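Local structure of shikimate 5-dehydrogenase (4XIJ) at residues G133-A146 with K162-G174. The protein probably catalyses the NADP-dependent interconversion of 3-dehydroshikimate and shikimate, the fourth step of the chorismate pathway to the aromatic amino acids. Residues are numbered along the deposited sequence; the frame is centred on the assembly and turned at random. Where two conformers were deposited one is given.
Sequences GSGGTAPAAVVALA and KASRLVDLARRCG. With EDO (1,2-ethanediol), chain B; SO4 (sulfate ion), chain G; EDO (1,2-ethanediol), chain D.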
loop_
_atom_site.group_PDB
_atom_site.type_symbol
_atom_site.label_atom_id
_atom_site.label_comp_id
_atom_site.label_asym_id
_atom_site.label_seq_id
_atom_site.Cartn_x
_atom_site.Cartn_y
_atom_site.Cartn_z
ATOM N N GLY A 133 0.550 1.951 -14.739
ATOM C CA GLY A 133 -0.842 2.225 -14.420
ATOM C C GLY A 133 -1.037 3.582 -13.767
ATOM O O GLY A 133 -0.063 4.230 -13.302
ATOM N N SER A 134 -2.289 4.023 -13.732
ATOM C CA SER A 134 -2.641 5.349 -13.221
ATOM C C SER A 134 -3.854 5.309 -12.318
ATOM O O SER A 134 -4.478 6.343 -12.092
ATOM C CB SER A 134 -2.900 6.339 -14.365
ATOM O OG SER A 134 -3.958 5.883 -15.198
ATOM N N GLY A 135 -4.185 4.138 -11.772
ATOM C CA GLY A 135 -5.415 3.988 -11.019
ATOM C C GLY A 135 -5.246 4.353 -9.548
ATOM O O GLY A 135 -4.298 5.047 -9.156
ATOM N N GLY A 136 -6.213 3.931 -8.734
ATOM C CA GLY A 136 -6.325 4.410 -7.363
ATOM C C GLY A 136 -5.166 4.083 -6.429
ATOM O O GLY A 136 -5.015 4.737 -5.385
ATOM N N THR A 137 -4.350 3.081 -6.783
ATOM C CA THR A 137 -3.201 2.730 -5.951
ATOM C C THR A 137 -1.923 3.388 -6.394
ATOM O O THR A 137 -0.857 3.232 -5.741
ATOM C CB THR A 137 -2.928 1.182 -5.916
ATOM O OG1 THR A 137 -2.465 0.705 -7.187
ATOM C CG2 THR A 137 -4.210 0.384 -5.484
ATOM N N ALA A 138 -1.992 4.133 -7.485
ATOM C CA ALA A 138 -0.762 4.737 -8.008
ATOM C C ALA A 138 -0.208 5.882 -7.111
ATOM O O ALA A 138 1.011 6.007 -7.012
ATOM C CB ALA A 138 -0.999 5.249 -9.457
ATOM N N PRO A 139 -1.069 6.726 -6.483
ATOM C CA PRO A 139 -0.483 7.784 -5.635
ATOM C C PRO A 139 0.409 7.259 -4.530
ATOM O O PRO A 139 1.501 7.800 -4.341
ATOM C CB PRO A 139 -1.715 8.484 -5.049
ATOM C CG PRO A 139 -2.752 8.332 -6.222
ATOM C CD PRO A 139 -2.528 6.902 -6.623
ATOM N N ALA A 140 0.006 6.192 -3.848
ATOM C CA ALA A 140 0.877 5.660 -2.817
ATOM C C ALA A 140 2.191 5.151 -3.385
ATOM O O ALA A 140 3.253 5.274 -2.725
ATOM C CB ALA A 140 0.171 4.532 -2.027
ATOM N N ALA A 141 2.127 4.531 -4.580
ATOM C CA ALA A 141 3.345 4.057 -5.225
ATOM C C ALA A 141 4.290 5.245 -5.535
ATOM O O ALA A 141 5.498 5.147 -5.309
ATOM C CB ALA A 141 3.018 3.281 -6.500
ATOM N N VAL A 142 3.757 6.360 -6.039
ATOM C CA VAL A 142 4.579 7.538 -6.358
ATOM C C VAL A 142 5.253 8.095 -5.097
ATOM O O VAL A 142 6.464 8.337 -5.091
ATOM C CB VAL A 142 3.742 8.632 -7.031
ATOM C CG1 VAL A 142 4.545 9.970 -7.138
ATOM C CG2 VAL A 142 3.296 8.159 -8.445
ATOM N N VAL A 143 4.474 8.254 -4.012
ATOM C CA VAL A 143 5.029 8.827 -2.787
ATOM C C VAL A 143 6.086 7.855 -2.214
ATOM O O VAL A 143 7.146 8.302 -1.827
ATOM C CB VAL A 143 3.915 9.121 -1.777
ATOM C CG1 VAL A 143 4.460 9.439 -0.378
ATOM C CG2 VAL A 143 3.007 10.294 -2.279
ATOM N N ALA A 144 5.815 6.549 -2.253
ATOM C CA ALA A 144 6.804 5.579 -1.808
ATOM C C ALA A 144 8.081 5.651 -2.609
ATOM O O ALA A 144 9.175 5.587 -2.033
ATOM C CB ALA A 144 6.223 4.162 -1.861
ATOM N N LEU A 145 7.970 5.754 -3.939
ATOM C CA LEU A 145 9.190 5.823 -4.735
ATOM C C LEU A 145 9.977 7.080 -4.384
ATOM O O LEU A 145 11.230 7.028 -4.287
ATOM C CB LEU A 145 8.851 5.738 -6.240
ATOM C CG LEU A 145 8.386 4.351 -6.677
ATOM C CD1 LEU A 145 7.810 4.474 -8.132
ATOM C CD2 LEU A 145 9.490 3.327 -6.621
ATOM N N ALA A 146 9.280 8.207 -4.174
ATOM C CA ALA A 146 9.992 9.413 -3.781
ATOM C C ALA A 146 10.686 9.215 -2.422
ATOM O O ALA A 146 11.802 9.703 -2.207
ATOM C CB ALA A 146 9.062 10.615 -3.709
ATOM N N LYS A 162 -4.833 11.165 -16.496
ATOM C CA LYS A 162 -4.607 10.558 -15.168
ATOM C C LYS A 162 -3.132 10.505 -14.877
ATOM O O LYS A 162 -2.685 10.715 -13.755
ATOM C CB LYS A 162 -5.246 9.159 -15.070
ATOM C CG LYS A 162 -6.800 9.271 -15.099
ATOM C CD LYS A 162 -7.440 7.958 -14.722
ATOM C CE LYS A 162 -7.506 7.835 -13.182
ATOM N NZ LYS A 162 -8.019 6.512 -12.680
ATOM N N ALA A 163 -2.337 10.262 -15.902
ATOM C CA ALA A 163 -0.903 10.234 -15.663
ATOM C C ALA A 163 -0.359 11.595 -15.233
ATOM O O ALA A 163 0.541 11.675 -14.404
ATOM C CB ALA A 163 -0.177 9.742 -16.909
ATOM N N SER A 164 -0.888 12.677 -15.801
ATOM C CA SER A 164 -0.310 13.996 -15.538
ATOM C C SER A 164 -0.493 14.372 -14.072
ATOM O O SER A 164 0.350 15.031 -13.461
ATOM C CB SER A 164 -0.944 15.064 -16.440
ATOM O OG SER A 164 -2.289 15.347 -16.066
ATOM N N ARG A 165 -1.593 13.920 -13.496
ATOM C CA ARG A 165 -1.771 14.213 -12.089
ATOM C C ARG A 165 -0.781 13.442 -11.201
ATOM O O ARG A 165 -0.345 13.958 -10.161
ATOM C CB ARG A 165 -3.224 13.945 -11.701
ATOM C CG ARG A 165 -4.136 14.960 -12.396
ATOM C CD ARG A 165 -5.562 14.864 -11.952
ATOM N NE ARG A 165 -6.204 13.705 -12.547
ATOM C CZ ARG A 165 -6.834 13.729 -13.712
ATOM N NH1 ARG A 165 -6.908 14.859 -14.398
ATOM N NH2 ARG A 165 -7.395 12.627 -14.176
ATOM N N LEU A 166 -0.354 12.261 -11.625
ATOM C CA LEU A 166 0.686 11.524 -10.901
ATOM C C LEU A 166 2.062 12.097 -11.134
ATOM O O LEU A 166 2.911 12.070 -10.237
ATOM C CB LEU A 166 0.641 10.054 -11.323
ATOM C CG LEU A 166 -0.642 9.331 -10.868
ATOM C CD1 LEU A 166 -0.884 8.036 -11.672
ATOM C CD2 LEU A 166 -0.643 9.064 -9.360
ATOM N N VAL A 167 2.288 12.641 -12.336
ATOM C CA VAL A 167 3.541 13.351 -12.610
ATOM C C VAL A 167 3.635 14.577 -11.703
ATOM O O VAL A 167 4.700 14.832 -11.131
ATOM C CB VAL A 167 3.627 13.767 -14.078
ATOM C CG1 VAL A 167 4.798 14.714 -14.297
ATOM C CG2 VAL A 167 3.724 12.501 -14.970
ATOM N N ASP A 168 2.532 15.319 -11.563
ATOM C CA ASP A 168 2.525 16.477 -10.677
ATOM C C ASP A 168 2.870 16.065 -9.252
ATOM O O ASP A 168 3.617 16.736 -8.550
ATOM C CB ASP A 168 1.153 17.179 -10.661
ATOM C CG ASP A 168 0.796 17.867 -11.987
ATOM O OD1 ASP A 168 1.709 18.108 -12.795
ATOM O OD2 ASP A 168 -0.415 18.214 -12.192
ATOM N N LEU A 169 2.267 14.976 -8.793
ATOM C CA LEU A 169 2.553 14.451 -7.462
ATOM C C LEU A 169 4.014 14.057 -7.317
ATOM O O LEU A 169 4.648 14.410 -6.317
ATOM C CB LEU A 169 1.631 13.268 -7.180
ATOM C CG LEU A 169 1.865 12.543 -5.849
ATOM C CD1 LEU A 169 1.679 13.466 -4.644
ATOM C CD2 LEU A 169 0.948 11.287 -5.737
ATOM N N ALA A 170 4.578 13.374 -8.323
ATOM C CA ALA A 170 6.002 13.051 -8.233
ATOM C C ALA A 170 6.852 14.297 -8.031
ATOM O O ALA A 170 7.795 14.309 -7.234
ATOM C CB ALA A 170 6.432 12.291 -9.490
ATOM N N ARG A 171 6.556 15.337 -8.790
ATOM C CA ARG A 171 7.308 16.565 -8.641
ATOM C C ARG A 171 7.089 17.236 -7.289
ATOM O O ARG A 171 8.050 17.769 -6.695
ATOM C CB ARG A 171 6.950 17.507 -9.773
ATOM C CG ARG A 171 7.440 16.981 -11.113
ATOM C CD ARG A 171 6.891 17.779 -12.285
ATOM N NE ARG A 171 7.366 17.252 -13.560
ATOM C CZ ARG A 171 6.795 17.510 -14.749
ATOM N NH1 ARG A 171 5.697 18.271 -14.841
ATOM N NH2 ARG A 171 7.292 16.966 -15.860
ATOM N N ARG A 172 5.851 17.213 -6.779
ATOM C CA ARG A 172 5.605 17.786 -5.452
ATOM C C ARG A 172 6.357 17.012 -4.362
ATOM O O ARG A 172 6.713 17.600 -3.331
ATOM C CB ARG A 172 4.101 17.837 -5.132
ATOM C CG ARG A 172 3.286 18.791 -6.037
ATOM C CD ARG A 172 1.846 19.023 -5.519
ATOM N NE ARG A 172 1.115 17.777 -5.220
ATOM C CZ ARG A 172 0.315 17.154 -6.075
ATOM N NH1 ARG A 172 0.091 17.648 -7.273
ATOM N NH2 ARG A 172 -0.304 16.057 -5.710
ATOM N N CYS A 173 6.644 15.736 -4.618
ATOM C CA CYS A 173 7.434 14.933 -3.687
ATOM C C CYS A 173 8.936 15.176 -3.805
ATOM O O CYS A 173 9.695 14.603 -3.025
ATOM C CB CYS A 173 7.206 13.432 -3.890
ATOM S SG CYS A 173 5.556 12.857 -3.490
ATOM N N GLY A 174 9.356 15.977 -4.785
ATOM C CA GLY A 174 10.758 16.339 -4.938
ATOM C C GLY A 174 11.501 15.636 -6.064
ATOM O O GLY A 174 12.660 15.946 -6.340
HETATM C C1 EDO B . 8.923 20.174 -4.965
HETATM O O1 EDO B . 9.007 19.423 -3.729
HETATM C C2 EDO B . 10.180 20.009 -5.821
HETATM O O2 EDO B . 11.181 21.042 -5.632
HETATM S S SO4 G . 5.276 18.113 -18.618
HETATM O O1 SO4 G . 5.993 16.841 -18.485
HETATM O O2 SO4 G . 4.345 18.018 -19.744
HETATM O O3 SO4 G . 4.530 18.407 -17.394
HETATM O O4 SO4 G . 6.219 19.193 -18.882
HETATM C C1 EDO D . -7.458 0.188 -9.575
HETATM O O1 EDO D . -6.666 -0.455 -8.564
HETATM C C2 EDO D . -8.370 1.256 -8.967
HETATM O O2 EDO D . -8.557 2.324 -9.905
#
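Leu166 drives its forked end into the corner where the glycine-rich loop of 133-146 turns into its helix. One methyl, CD1, packs on Ser134 CA and on Ala138 CB, 3.6 Å from the latter; the other, CD2, lies 3.9 Å from Pro139 CG, the two side chains crossing at a slant. A turn further along, Val142 fits between Leu166, Leu169 and Ala170: with CG1 anti to the backbone N (chi1 170°), that methyl comes down on the backbone of 162-174, 3.6 Å from Ala170 CA, while CG2 faces Leu166 CD2. Leu169 sets CD2 3.8 Å from Pro139 CA and crosses Val143 at about a right angle, CD2 near its CG2. The far end closes tightly, Ala146 CB sitting 3.4 Å from Cys173 CB, with Cys173 SG against Val143 CG2. No hydrogen bond crosses the interface; at the loop end Lys162 CB packs 3.5 Å from Ser134 OG, and a bend at chi3 (83°) carries CE over to Ser134 O. The axes of 138-146 and 162-172 come within 9.3 Å and run 28° from parallel. Gly133, Gly135 and Ala138 fit the GxGxxA pattern of a Rossmann fold, consistent with an NADP-binding loop. Helices 138-147 and 160-172 are successive crossovers of the parallel sheet, linked through strand 152-157; Val142, Ala163 and Leu166 all rest on its Ile155, whereas helix 89-94 meets Val143 and Cys173 through Leu93.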